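Local coordinates for peptidoglycan glycosyltransferase (Atopobium parvulum, PDB 4OVD), which is a penicillin-binding protein, pairing a region of the dimerisation-domain family with a mixed helix-and-sheet domain of the penicillin-binding transpeptidase family, at residues E226-A231 with A262-P267; D374-G379 with K453-S458; F317-E322 with D334-A339. One frame throughout, in Å; residues are numbered along the deposited sequence.

Interaction 1 of 3, residues E226-A231 with A262-P267; sequences ELQKKA and AAASYP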
ATOM      1  N   GLU A 226      -2.626   7.461 -17.620  1.00 54.98           N
ATOM      2  CA  GLU A 226      -4.082   7.677 -17.655  1.00 59.95           C
ATOM      3  C   GLU A 226      -4.764   7.084 -16.394  1.00 54.57           C
ATOM      4  O   GLU A 226      -5.723   7.630 -15.855  1.00 49.96           O
ATOM      5  CB  GLU A 226      -4.685   7.078 -18.935  1.00 70.72           C
ATOM      6  CG  GLU A 226      -5.855   7.894 -19.437  1.00 77.89           C
ATOM      7  CD  GLU A 226      -5.456   9.307 -19.857  1.00 83.43           C
ATOM      8  OE1 GLU A 226      -4.317   9.527 -20.350  1.00 84.95           O
ATOM      9  OE2 GLU A 226      -6.299  10.220 -19.711  1.00100.87           O
ATOM     10  N   LEU A 227      -4.229   5.978 -15.886  1.00 54.96           N
ATOM     11  CA  LEU A 227      -4.764   5.382 -14.670  1.00 52.54           C
ATOM     12  C   LEU A 227      -4.373   6.232 -13.463  1.00 48.65           C
ATOM     13  O   LEU A 227      -5.068   6.309 -12.467  1.00 46.78           O
ATOM     14  CB  LEU A 227      -4.246   3.963 -14.523  1.00 54.18           C
ATOM     15  CG  LEU A 227      -4.984   3.242 -13.423  1.00 58.98           C
ATOM     16  CD1 LEU A 227      -6.484   3.290 -13.717  1.00 65.01           C
ATOM     17  CD2 LEU A 227      -4.444   1.822 -13.359  1.00 58.04           C
ATOM     18  N   GLN A 228      -3.277   6.927 -13.582  1.00 48.78           N
ATOM     19  CA  GLN A 228      -2.827   7.782 -12.504  1.00 43.52           C
ATOM     20  C   GLN A 228      -3.777   8.933 -12.383  1.00 43.04           C
ATOM     21  O   GLN A 228      -4.133   9.339 -11.303  1.00 45.78           O
ATOM     22  CB  GLN A 228      -1.394   8.259 -12.781  1.00 43.11           C
ATOM     23  CG  GLN A 228      -0.852   9.182 -11.737  1.00 43.34           C
ATOM     24  CD  GLN A 228      -0.687   8.513 -10.418  1.00 44.38           C
ATOM     25  OE1 GLN A 228      -0.503   7.278 -10.339  1.00 42.25           O
ATOM     26  NE2 GLN A 228      -0.735   9.311  -9.351  1.00 50.74           N
ATOM     27  N   LYS A 229      -4.255   9.429 -13.506  1.00 49.27           N
ATOM     28  CA  LYS A 229      -5.181  10.560 -13.488  1.00 52.26           C
ATOM     29  C   LYS A 229      -6.507  10.219 -12.833  1.00 49.77           C
ATOM     30  O   LYS A 229      -7.104  11.016 -12.118  1.00 51.77           O
ATOM     31  CB  LYS A 229      -5.403  10.997 -14.939  1.00 61.76           C
ATOM     32  CG  LYS A 229      -6.335  12.166 -15.132  1.00 67.82           C
ATOM     33  CD  LYS A 229      -6.590  12.338 -16.631  1.00 76.35           C
ATOM     34  CE  LYS A 229      -7.479  13.526 -16.920  1.00 77.74           C
ATOM     35  NZ  LYS A 229      -6.762  14.756 -16.476  1.00 82.68           N
ATOM     36  N   LYS A 230      -7.019   9.051 -13.160  1.00 53.44           N
ATOM     37  CA  LYS A 230      -8.243   8.546 -12.543  1.00 52.37           C
ATOM     38  C   LYS A 230      -8.025   8.327 -11.062  1.00 46.60           C
ATOM     39  O   LYS A 230      -8.898   8.641 -10.265  1.00 46.91           O
ATOM     40  CB  LYS A 230      -8.641   7.213 -13.146  1.00 55.87           C
ATOM     41  CG  LYS A 230      -9.041   7.269 -14.610  1.00 62.38           C
ATOM     42  CD  LYS A 230      -9.383   5.869 -15.106  1.00 65.76           C
ATOM     43  CE  LYS A 230      -9.706   5.879 -16.575  1.00 68.84           C
ATOM     44  NZ  LYS A 230     -10.876   6.765 -16.744  1.00 68.64           N
ATOM     45  N   ALA A 231      -6.893   7.727 -10.683  1.00 42.53           N
ATOM     46  CA  ALA A 231      -6.621   7.507  -9.269  1.00 41.43           C
ATOM     47  C   ALA A 231      -6.707   8.821  -8.509  1.00 44.27           C
ATOM     48  O   ALA A 231      -7.331   8.909  -7.441  1.00 44.48           O
ATOM     49  CB  ALA A 231      -5.258   6.883  -9.063  1.00 43.32           C
ATOM     50  N   ALA A 262      -0.470   2.771 -10.487  1.00 39.33           N
ATOM     51  CA  ALA A 262      -0.911   4.105 -10.038  1.00 39.61           C
ATOM     52  C   ALA A 262      -0.853   4.218  -8.534  1.00 38.89           C
ATOM     53  O   ALA A 262      -0.983   3.239  -7.837  1.00 40.03           O
ATOM     54  CB  ALA A 262      -2.314   4.380 -10.498  1.00 43.92           C
ATOM     55  N   ALA A 263      -0.626   5.422  -8.028  1.00 40.66           N
ATOM     56  CA  ALA A 263      -0.583   5.629  -6.604  1.00 37.74           C
ATOM     57  C   ALA A 263      -0.687   7.090  -6.274  1.00 35.81           C
ATOM     58  O   ALA A 263      -0.060   7.954  -6.937  1.00 34.97           O
ATOM     59  CB  ALA A 263       0.713   5.039  -6.036  1.00 37.43           C
ATOM     60  N   ALA A 264      -1.459   7.398  -5.246  1.00 38.85           N
ATOM     61  CA  ALA A 264      -1.601   8.785  -4.837  1.00 37.42           C
ATOM     62  C   ALA A 264      -2.069   8.940  -3.408  1.00 37.09           C
ATOM     63  O   ALA A 264      -2.657   8.038  -2.850  1.00 35.61           O
ATOM     64  CB  ALA A 264      -2.563   9.499  -5.782  1.00 41.54           C
ATOM     65  N   SER A 265      -1.733  10.082  -2.822  1.00 34.27           N
ATOM     66  CA  SER A 265      -2.152  10.478  -1.505  1.00 37.43           C
ATOM     67  C   SER A 265      -2.733  11.892  -1.612  1.00 35.76           C
ATOM     68  O   SER A 265      -2.303  12.682  -2.396  1.00 41.56           O
ATOM     69  CB  SER A 265      -0.936  10.504  -0.541  1.00 40.04           C
ATOM     70  OG  SER A 265      -0.571   9.198  -0.261  1.00 53.02           O
ATOM     71  N   TYR A 266      -3.689  12.189  -0.774  1.00 38.78           N
ATOM     72  CA  TYR A 266      -4.348  13.455  -0.724  1.00 38.88           C
ATOM     73  C   TYR A 266      -3.918  14.017   0.606  1.00 44.45           C
ATOM     74  O   TYR A 266      -4.000  13.299   1.614  1.00 44.42           O
ATOM     75  CB  TYR A 266      -5.882  13.302  -0.771  1.00 39.56           C
ATOM     76  CG  TYR A 266      -6.622  14.609  -0.783  1.00 44.24           C
ATOM     77  CD1 TYR A 266      -6.806  15.325   0.380  1.00 47.76           C
ATOM     78  CD2 TYR A 266      -7.150  15.138  -1.959  1.00 51.21           C
ATOM     79  CE1 TYR A 266      -7.455  16.550   0.373  1.00 54.23           C
ATOM     80  CE2 TYR A 266      -7.805  16.365  -1.966  1.00 49.49           C
ATOM     81  CZ  TYR A 266      -7.939  17.061  -0.802  1.00 52.58           C
ATOM     82  OH  TYR A 266      -8.605  18.253  -0.770  1.00 67.83           O
ATOM     83  N   PRO A 267      -3.534  15.318   0.646  1.00 46.82           N
ATOM     84  CA  PRO A 267      -3.508  16.286  -0.463  1.00 49.70           C
ATOM     85  C   PRO A 267      -2.481  16.049  -1.534  1.00 52.16           C
ATOM     86  O   PRO A 267      -1.369  15.546  -1.263  1.00 48.06           O
ATOM     87  CB  PRO A 267      -3.228  17.658   0.219  1.00 54.38           C
ATOM     88  CG  PRO A 267      -3.007  17.389   1.659  1.00 55.76           C
ATOM     89  CD  PRO A 267      -3.448  15.966   1.965  1.00 55.06           C
TER

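Interaction 2 of 3, residues D374-G379 with K453-S458; sequences DKFGIG and KDVISS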
ATOM      1  N   ASP A 374       7.040 -11.011  11.220  1.00 39.86           N
ATOM      2  CA  ASP A 374       8.369 -10.707  10.762  1.00 40.69           C
ATOM      3  C   ASP A 374       8.592 -11.273   9.368  1.00 45.32           C
ATOM      4  O   ASP A 374       9.101 -10.596   8.503  1.00 40.47           O
ATOM      5  CB  ASP A 374       9.370 -11.272  11.745  1.00 48.94           C
ATOM      6  CG  ASP A 374      10.740 -10.745  11.519  1.00 59.96           C
ATOM      7  OD1 ASP A 374      10.992  -9.614  11.989  1.00 66.03           O
ATOM      8  OD2 ASP A 374      11.567 -11.476  10.937  1.00 66.15           O
ATOM      9  N   LYS A 375       8.167 -12.512   9.135  1.00 40.01           N
ATOM     10  CA  LYS A 375       8.336 -13.095   7.841  1.00 40.26           C
ATOM     11  C   LYS A 375       7.530 -12.288   6.810  1.00 36.62           C
ATOM     12  O   LYS A 375       7.944 -12.152   5.675  1.00 35.47           O
ATOM     13  CB  LYS A 375       7.800 -14.532   7.939  1.00 53.63           C
ATOM     14  CG  LYS A 375       8.364 -15.557   6.983  1.00 62.12           C
ATOM     15  CD  LYS A 375       7.923 -16.938   7.445  1.00 69.54           C
ATOM     16  CE  LYS A 375       8.754 -18.068   6.849  1.00 83.98           C
ATOM     17  NZ  LYS A 375       8.820 -18.040   5.365  1.00 90.83           N
ATOM     18  N   PHE A 376       6.358 -11.762   7.202  1.00 33.77           N
ATOM     19  CA  PHE A 376       5.532 -10.966   6.296  1.00 34.68           C
ATOM     20  C   PHE A 376       6.081  -9.560   6.057  1.00 36.15           C
ATOM     21  O   PHE A 376       5.434  -8.736   5.339  1.00 38.93           O
ATOM     22  CB  PHE A 376       4.110 -10.855   6.808  1.00 31.95           C
ATOM     23  CG  PHE A 376       3.145 -11.874   6.260  1.00 36.90           C
ATOM     24  CD1 PHE A 376       2.611 -11.694   4.995  1.00 38.59           C
ATOM     25  CD2 PHE A 376       2.710 -12.961   7.009  1.00 32.17           C
ATOM     26  CE1 PHE A 376       1.675 -12.572   4.471  1.00 37.35           C
ATOM     27  CE2 PHE A 376       1.774 -13.824   6.498  1.00 38.20           C
ATOM     28  CZ  PHE A 376       1.251 -13.634   5.222  1.00 35.22           C
ATOM     29  N   GLY A 377       7.229  -9.250   6.661  1.00 34.94           N
ATOM     30  CA  GLY A 377       7.860  -7.921   6.476  1.00 34.70           C
ATOM     31  C   GLY A 377       7.267  -6.790   7.351  1.00 34.60           C
ATOM     32  O   GLY A 377       7.625  -5.620   7.182  1.00 31.91           O
ATOM     33  N   ILE A 378       6.423  -7.134   8.316  1.00 30.99           N
ATOM     34  CA  ILE A 378       5.769  -6.106   9.134  1.00 29.36           C
ATOM     35  C   ILE A 378       6.792  -5.502  10.031  1.00 30.68           C
ATOM     36  O   ILE A 378       7.468  -6.213  10.722  1.00 33.60           O
ATOM     37  CB  ILE A 378       4.611  -6.680   9.931  1.00 31.50           C
ATOM     38  CG1 ILE A 378       3.595  -7.321   8.986  1.00 34.20           C
ATOM     39  CG2 ILE A 378       3.948  -5.568  10.743  1.00 34.62           C
ATOM     40  CD1 ILE A 378       3.177  -6.409   7.837  1.00 31.08           C
ATOM     41  N   GLY A 379       6.944  -4.171   9.992  1.00 33.97           N
ATOM     42  CA  GLY A 379       7.976  -3.536  10.754  1.00 34.66           C
ATOM     43  C   GLY A 379       9.295  -3.455  10.004  1.00 36.75           C
ATOM     44  O   GLY A 379      10.285  -3.127  10.589  1.00 36.60           O
ATOM     45  N   LYS A 453      10.120 -12.883  -1.806  1.00 46.92           N
ATOM     46  CA  LYS A 453      10.326 -13.654  -0.595  1.00 49.51           C
ATOM     47  C   LYS A 453       9.180 -14.664  -0.416  1.00 46.36           C
ATOM     48  O   LYS A 453       8.024 -14.282  -0.465  1.00 42.06           O
ATOM     49  CB  LYS A 453      10.310 -12.680   0.578  1.00 50.12           C
ATOM     50  CG  LYS A 453      10.709 -13.285   1.907  1.00 56.21           C
ATOM     51  CD  LYS A 453      10.587 -12.236   2.997  1.00 60.40           C
ATOM     52  CE  LYS A 453      11.148 -12.702   4.326  1.00 65.27           C
ATOM     53  NZ  LYS A 453      10.950 -11.596   5.307  1.00 68.41           N
ATOM     54  N   ASP A 454       9.491 -15.913  -0.145  1.00 46.79           N
ATOM     55  CA  ASP A 454       8.461 -16.939   0.060  1.00 52.41           C
ATOM     56  C   ASP A 454       8.018 -16.822   1.487  1.00 50.41           C
ATOM     57  O   ASP A 454       8.780 -17.069   2.394  1.00 60.18           O
ATOM     58  CB  ASP A 454       8.989 -18.340  -0.202  1.00 63.11           C
ATOM     59  CG  ASP A 454       9.337 -18.563  -1.658  1.00 63.96           C
ATOM     60  OD1 ASP A 454       9.127 -17.647  -2.494  1.00 59.31           O
ATOM     61  OD2 ASP A 454       9.803 -19.664  -1.960  1.00 75.89           O
ATOM     62  N   VAL A 455       6.789 -16.410   1.684  1.00 42.61           N
ATOM     63  CA  VAL A 455       6.295 -16.178   3.031  1.00 43.36           C
ATOM     64  C   VAL A 455       5.402 -17.302   3.524  1.00 39.00           C
ATOM     65  O   VAL A 455       5.524 -17.736   4.641  1.00 43.25           O
ATOM     66  CB  VAL A 455       5.594 -14.787   3.063  1.00 43.44           C
ATOM     67  CG1 VAL A 455       5.035 -14.485   4.416  1.00 46.65           C
ATOM     68  CG2 VAL A 455       6.604 -13.742   2.671  1.00 45.49           C
ATOM     69  N   ILE A 456       4.452 -17.697   2.707  1.00 37.61           N
ATOM     70  CA  ILE A 456       3.544 -18.793   3.013  1.00 39.19           C
ATOM     71  C   ILE A 456       3.484 -19.720   1.795  1.00 39.91           C
ATOM     72  O   ILE A 456       3.909 -19.345   0.694  1.00 37.00           O
ATOM     73  CB  ILE A 456       2.131 -18.280   3.309  1.00 35.91           C
ATOM     74  CG1 ILE A 456       1.646 -17.438   2.162  1.00 34.68           C
ATOM     75  CG2 ILE A 456       2.102 -17.449   4.593  1.00 38.45           C
ATOM     76  CD1 ILE A 456       0.309 -16.841   2.417  1.00 38.35           C
ATOM     77  N   SER A 457       2.952 -20.917   1.969  1.00 39.97           N
ATOM     78  CA  SER A 457       2.790 -21.827   0.808  1.00 42.08           C
ATOM     79  C   SER A 457       1.642 -21.372  -0.091  1.00 43.80           C
ATOM     80  O   SER A 457       0.775 -20.589   0.311  1.00 36.34           O
ATOM     81  CB  SER A 457       2.414 -23.215   1.285  1.00 44.55           C
ATOM     82  OG  SER A 457       1.139 -23.202   1.884  1.00 47.62           O
ATOM     83  N   SER A 458       1.570 -21.942  -1.283  1.00 41.46           N
ATOM     84  CA  SER A 458       0.516 -21.610  -2.214  1.00 43.34           C
ATOM     85  C   SER A 458      -0.808 -22.123  -1.693  1.00 45.47           C
ATOM     86  O   SER A 458      -1.853 -21.559  -2.021  1.00 41.66           O
ATOM     87  CB  SER A 458       0.780 -22.190  -3.627  1.00 48.82           C
ATOM     88  OG  SER A 458       1.062 -23.555  -3.541  1.00 55.61           O
TER

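Interaction 3 of 3, residues F317-E322 with D334-A339; sequences FNIPTE and DWRTSA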
ATOM      1  N   PHE A 317     -14.995 -22.356  16.161  1.00 35.49           N
ATOM      2  CA  PHE A 317     -14.774 -22.076  17.594  1.00 35.81           C
ATOM      3  C   PHE A 317     -15.902 -21.298  18.216  1.00 38.22           C
ATOM      4  O   PHE A 317     -16.652 -20.560  17.539  1.00 33.93           O
ATOM      5  CB  PHE A 317     -13.503 -21.273  17.764  1.00 38.53           C
ATOM      6  CG  PHE A 317     -12.306 -21.936  17.148  1.00 34.22           C
ATOM      7  CD1 PHE A 317     -11.554 -22.842  17.865  1.00 39.80           C
ATOM      8  CD2 PHE A 317     -11.956 -21.657  15.852  1.00 37.28           C
ATOM      9  CE1 PHE A 317     -10.476 -23.468  17.291  1.00 37.35           C
ATOM     10  CE2 PHE A 317     -10.898 -22.316  15.248  1.00 35.86           C
ATOM     11  CZ  PHE A 317     -10.138 -23.193  15.990  1.00 35.57           C
ATOM     12  N   ASN A 318     -16.090 -21.534  19.505  1.00 36.72           N
ATOM     13  CA  ASN A 318     -17.148 -20.850  20.242  1.00 44.37           C
ATOM     14  C   ASN A 318     -16.570 -19.479  20.675  1.00 40.10           C
ATOM     15  O   ASN A 318     -15.712 -19.380  21.536  1.00 36.85           O
ATOM     16  CB  ASN A 318     -17.624 -21.697  21.428  1.00 47.27           C
ATOM     17  CG  ASN A 318     -18.918 -21.173  22.018  1.00 50.29           C
ATOM     18  OD1 ASN A 318     -19.972 -21.162  21.375  1.00 58.71           O
ATOM     19  ND2 ASN A 318     -18.847 -20.741  23.243  1.00 63.34           N
ATOM     20  N   ILE A 319     -17.007 -18.427  20.015  1.00 34.21           N
ATOM     21  CA  ILE A 319     -16.416 -17.106  20.280  1.00 35.05           C
ATOM     22  C   ILE A 319     -17.285 -16.276  21.247  1.00 38.96           C
ATOM     23  O   ILE A 319     -18.452 -15.968  20.912  1.00 41.94           O
ATOM     24  CB  ILE A 319     -16.146 -16.405  18.938  1.00 32.11           C
ATOM     25  CG1 ILE A 319     -15.184 -17.248  18.018  1.00 32.63           C
ATOM     26  CG2 ILE A 319     -15.548 -15.015  19.111  1.00 35.84           C
ATOM     27  CD1 ILE A 319     -13.821 -17.485  18.574  1.00 35.54           C
ATOM     28  N   PRO A 320     -16.726 -15.882  22.425  1.00 42.16           N
ATOM     29  CA  PRO A 320     -17.533 -15.076  23.344  1.00 43.42           C
ATOM     30  C   PRO A 320     -17.821 -13.691  22.833  1.00 39.32           C
ATOM     31  O   PRO A 320     -17.288 -13.270  21.804  1.00 35.08           O
ATOM     32  CB  PRO A 320     -16.691 -15.026  24.639  1.00 43.29           C
ATOM     33  CG  PRO A 320     -15.291 -15.225  24.168  1.00 41.40           C
ATOM     34  CD  PRO A 320     -15.348 -16.062  22.921  1.00 39.70           C
ATOM     35  N   THR A 321     -18.656 -12.950  23.567  1.00 39.36           N
ATOM     36  CA  THR A 321     -19.015 -11.579  23.127  1.00 39.04           C
ATOM     37  C   THR A 321     -17.873 -10.688  23.360  1.00 43.03           C
ATOM     38  O   THR A 321     -17.749  -9.673  22.700  1.00 42.51           O
ATOM     39  CB  THR A 321     -20.226 -10.997  23.903  1.00 44.67           C
ATOM     40  OG1 THR A 321     -20.032 -11.318  25.274  1.00 46.51           O
ATOM     41  CG2 THR A 321     -21.532 -11.660  23.481  1.00 49.07           C
ATOM     42  N   GLU A 322     -17.052 -11.026  24.342  1.00 39.45           N
ATOM     43  CA  GLU A 322     -15.906 -10.217  24.650  1.00 44.30           C
ATOM     44  C   GLU A 322     -14.843 -11.130  25.174  1.00 42.49           C
ATOM     45  O   GLU A 322     -15.179 -12.214  25.566  1.00 42.02           O
ATOM     46  CB  GLU A 322     -16.235  -9.188  25.749  1.00 48.43           C
ATOM     47  CG  GLU A 322     -16.733  -9.829  27.048  1.00 56.94           C
ATOM     48  CD  GLU A 322     -17.085  -8.815  28.165  1.00 67.23           C
ATOM     49  OE1 GLU A 322     -17.120  -7.596  27.911  1.00 67.76           O
ATOM     50  OE2 GLU A 322     -17.338  -9.246  29.315  1.00 68.87           O
ATOM     51  N   ASP A 334     -21.677  -5.539  17.441  1.00 56.01           N
ATOM     52  CA  ASP A 334     -22.576  -6.518  16.802  1.00 64.73           C
ATOM     53  C   ASP A 334     -23.873  -6.726  17.553  1.00 59.24           C
ATOM     54  O   ASP A 334     -24.122  -6.057  18.563  1.00 57.56           O
ATOM     55  CB  ASP A 334     -21.808  -7.878  16.615  1.00 61.33           C
ATOM     56  CG  ASP A 334     -21.277  -8.470  17.959  1.00 74.19           C
ATOM     57  OD1 ASP A 334     -21.624  -7.961  19.055  1.00 58.74           O
ATOM     58  OD2 ASP A 334     -20.490  -9.448  17.920  1.00 60.65           O
ATOM     59  N   TRP A 335     -24.642  -7.726  17.132  1.00 56.35           N
ATOM     60  CA  TRP A 335     -25.996  -7.934  17.688  1.00 61.52           C
ATOM     61  C   TRP A 335     -26.127  -8.972  18.785  1.00 60.82           C
ATOM     62  O   TRP A 335     -26.958  -8.842  19.668  1.00 57.40           O
ATOM     63  CB  TRP A 335     -26.982  -8.254  16.521  1.00 57.09           C
ATOM     64  CG  TRP A 335     -27.030  -7.093  15.646  1.00 52.75           C
ATOM     65  CD1 TRP A 335     -27.684  -5.903  15.892  1.00 60.19           C
ATOM     66  CD2 TRP A 335     -26.259  -6.894  14.477  1.00 51.25           C
ATOM     67  NE1 TRP A 335     -27.355  -4.978  14.917  1.00 60.55           N
ATOM     68  CE2 TRP A 335     -26.494  -5.566  14.034  1.00 57.13           C
ATOM     69  CE3 TRP A 335     -25.379  -7.693  13.769  1.00 52.95           C
ATOM     70  CZ2 TRP A 335     -25.915  -5.052  12.879  1.00 61.32           C
ATOM     71  CZ3 TRP A 335     -24.788  -7.177  12.642  1.00 56.87           C
ATOM     72  CH2 TRP A 335     -25.064  -5.866  12.200  1.00 61.69           C
ATOM     73  N   ARG A 336     -25.236  -9.945  18.769  1.00 52.49           N
ATOM     74  CA  ARG A 336     -25.313 -11.055  19.694  1.00 54.27           C
ATOM     75  C   ARG A 336     -25.043 -10.610  21.097  1.00 55.90           C
ATOM     76  O   ARG A 336     -24.490  -9.558  21.286  1.00 44.37           O
ATOM     77  CB  ARG A 336     -24.339 -12.181  19.260  1.00 59.44           C
ATOM     78  CG  ARG A 336     -22.891 -11.773  19.131  1.00 48.76           C
ATOM     79  CD  ARG A 336     -22.055 -12.818  18.377  1.00 47.14           C
ATOM     80  NE  ARG A 336     -20.627 -12.431  18.474  1.00 42.79           N
ATOM     81  CZ  ARG A 336     -19.787 -12.907  19.369  1.00 39.52           C
ATOM     82  NH1 ARG A 336     -20.197 -13.841  20.209  1.00 42.33           N
ATOM     83  NH2 ARG A 336     -18.536 -12.465  19.406  1.00 39.85           N
ATOM     84  N   THR A 337     -25.542 -11.387  22.047  1.00 54.38           N
ATOM     85  CA  THR A 337     -25.350 -11.156  23.454  1.00 57.10           C
ATOM     86  C   THR A 337     -24.848 -12.471  24.013  1.00 61.34           C
ATOM     87  O   THR A 337     -24.742 -12.652  25.208  1.00 62.41           O
ATOM     88  CB  THR A 337     -26.642 -10.677  24.205  1.00 67.43           C
ATOM     89  OG1 THR A 337     -27.750 -11.538  23.906  1.00 62.83           O
ATOM     90  CG2 THR A 337     -27.014  -9.213  23.836  1.00 62.78           C
ATOM     91  N   SER A 338     -24.464 -13.372  23.121  1.00 54.89           N
ATOM     92  CA  SER A 338     -23.984 -14.647  23.536  1.00 52.11           C
ATOM     93  C   SER A 338     -22.915 -15.027  22.543  1.00 43.83           C
ATOM     94  O   SER A 338     -22.754 -14.395  21.451  1.00 42.44           O
ATOM     95  CB  SER A 338     -25.135 -15.674  23.493  1.00 61.53           C
ATOM     96  OG  SER A 338     -25.770 -15.636  22.190  1.00 62.34           O
ATOM     97  N   ALA A 339     -22.164 -16.020  22.972  1.00 45.11           N
ATOM     98  CA  ALA A 339     -21.104 -16.606  22.202  1.00 53.99           C
ATOM     99  C   ALA A 339     -21.699 -17.157  20.886  1.00 50.02           C
ATOM    100  O   ALA A 339     -22.836 -17.571  20.836  1.00 55.94           O
ATOM    101  CB  ALA A 339     -20.479 -17.738  23.004  1.00 52.82           C
TER

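Interaction 1 of 3, residues E226-A231 with A262-P267
Gln228 on helix 225-242 turns its side-chain amide onto the main chain of Ala263 in strand 260-266, an outermost strand of the five-stranded antiparallel sheet of the penicillin-binding transpeptidase fold. Two bonds make the junction. Ala263 N donates to Gln228 OE1 at 3.0 Å, approaching in the carbonyl plane on a lone pair. Gln228 NE2 returns a bond of 2.9 Å to Ala263 O, nearly straight at 165°; the acceptor lies in the amide plane of Gln228, although the nitrogen stands above the carbonyl plane of Ala263. Together they fix which end of the amide is oxygen, and NE2 also bonds Glu232 OE2. The torsions explain the reach: CG is anti to the backbone N (chi1 178°), and a bend at chi2, 66°, swings the amide back to the strand. Ala262 and Ala264 pair with Ala252 and Ile250 of the neighbouring strand, so Gln228 serves the edge polar groups between them. Beside these bonds the side chains are mostly small, consistent with the 7.4 Å closest approach of the axes of helix segment 226-231 and strand 262-266. Ala262 CB lies 4.1 Å from both Ala231 CB and Leu227 CG.

Interaction 2 of 3, residues D374-G379 with K453-S458
Phe376 turns one ring face to Val455 where helix 366-375 ends in a Schellman motif, and the chain leaving strand 453-454 crosses that end. This crossing chain is tied to the neighbouring strand region by main-chain bonding of Val455 with Gly432. The helix terminus is defined by Gly377, whose positive phi of 81° accompanies bonds back into the last turn, among them Gly377 N to Asp374 O at 3.0 Å.

The apolar part is a CH-pi contact. Val455 CG1 stands 3.6 Å from the centroid of the Phe376 ring and only 6° off its normal, so the methyl sits over the middle of one face. It reaches there because CG1 is anti to the backbone N of Val455; the other branch, CG2, lies beside that nitrogen and touches Lys375 O instead. Ile456 CG2 adds an oblique contact, 4.0 Å from Phe376 CZ. Elsewhere the ring is packed by Ile300, Ser303 and Ile304 of helix 298-307 and by Ala424 and Ala427 of helix 418-429, which places the junction between these helices.

The polar part consists of two lysines reaching across in opposite directions. Lys453, extended throughout, donates a hydrogen bond from NZ to Lys375 O at 3.1 Å, with the nitrogen above the carbonyl plane rather than on a lone pair. Its charge would be expected to suit the carbonyl-rich end of the helix. Lys375 runs alongside the crossing chain on the more exposed side and bends at its last torsion (chi4 -54°), directing its ammonium group to Val455 O; the hydrogen bond from Lys375 NZ to Val455 O is weak, at 3.4 Å.

Interaction 3 of 3, residues F317-E322 with D334-A339
Arg336 presents its guanidinium to two successive main-chain carbonyls, Ile319 O and Pro320 O, giving NH1 to the first and NH2 to the second. NH1 reaches Ile319 O at 2.8 Å through a bent bond (131°), the oxygen being tilted from the guanidinium plane. NH2 reaches Pro320 O, also at 2.8 Å, but this bond is straighter (156°) and its acceptor sits at the guanidinium edge, near the plane; the donor nevertheless stands above the carbonyl plane of Pro320.

The remaining N-H groups are answered from the arginine's own side. NH1 bonds Ser338 O at 2.9 Å, which ties the group to the loop that carries it. Arg336 NE makes a weak hydrogen bond to Asp334 OD2 at 3.0 Å, part of a salt bridge, and NH2 forms a second salt bridge with Asp332 OD2. Five donor-acceptor pairs thus surround one guanidinium, fixing its rotation, and the two carboxylates would be expected to stabilise its positive charge. CG starts between the backbone N and the carbonyl carbon (chi1 57°); the chain is then extended as far as NE, which carries the group across to the carbonyls, and the guanidinium itself is turned about the last bond.

Ile319 O receives more than the arginine: Ala339 CA makes a CA-H...O contact with it at 3.0 Å. Thr321 sends CG2 over one face of the guanidinium, and that methyl also packs 3.4 Å from Ser338 N. Backbone pairing of Ile319 with Met340 and Phe317 with Met342 places the contact at the end of the two-stranded antiparallel sheet of 316-319 and 340-343. The arrangement is an arginine bridging main-chain carbonyls where that sheet gives way to loops.

Interaction 1 comes first along the chain, interaction 3 follows, and interaction 2 is last; each closes before the next opens. None touches another. The centres of interactions 1 and 2 are about 28 Å apart. Those of interactions 2 and 3 are about 31 Å apart, and those of interactions 1 and 3 about 41 Å. Interaction 1 joins helix 225-242 to the outermost strand 260-266 of the five-stranded sheet, and interaction 2, on the opposite side of the chain's centre, joins the end of helix 366-375 to strand 453-454. Interaction 3 sits at a surface two-stranded sheet. Interactions 2 and 3, and segment 262-267 of interaction 1, belong to the transpeptidase domain, and the three join separate parts of the fold.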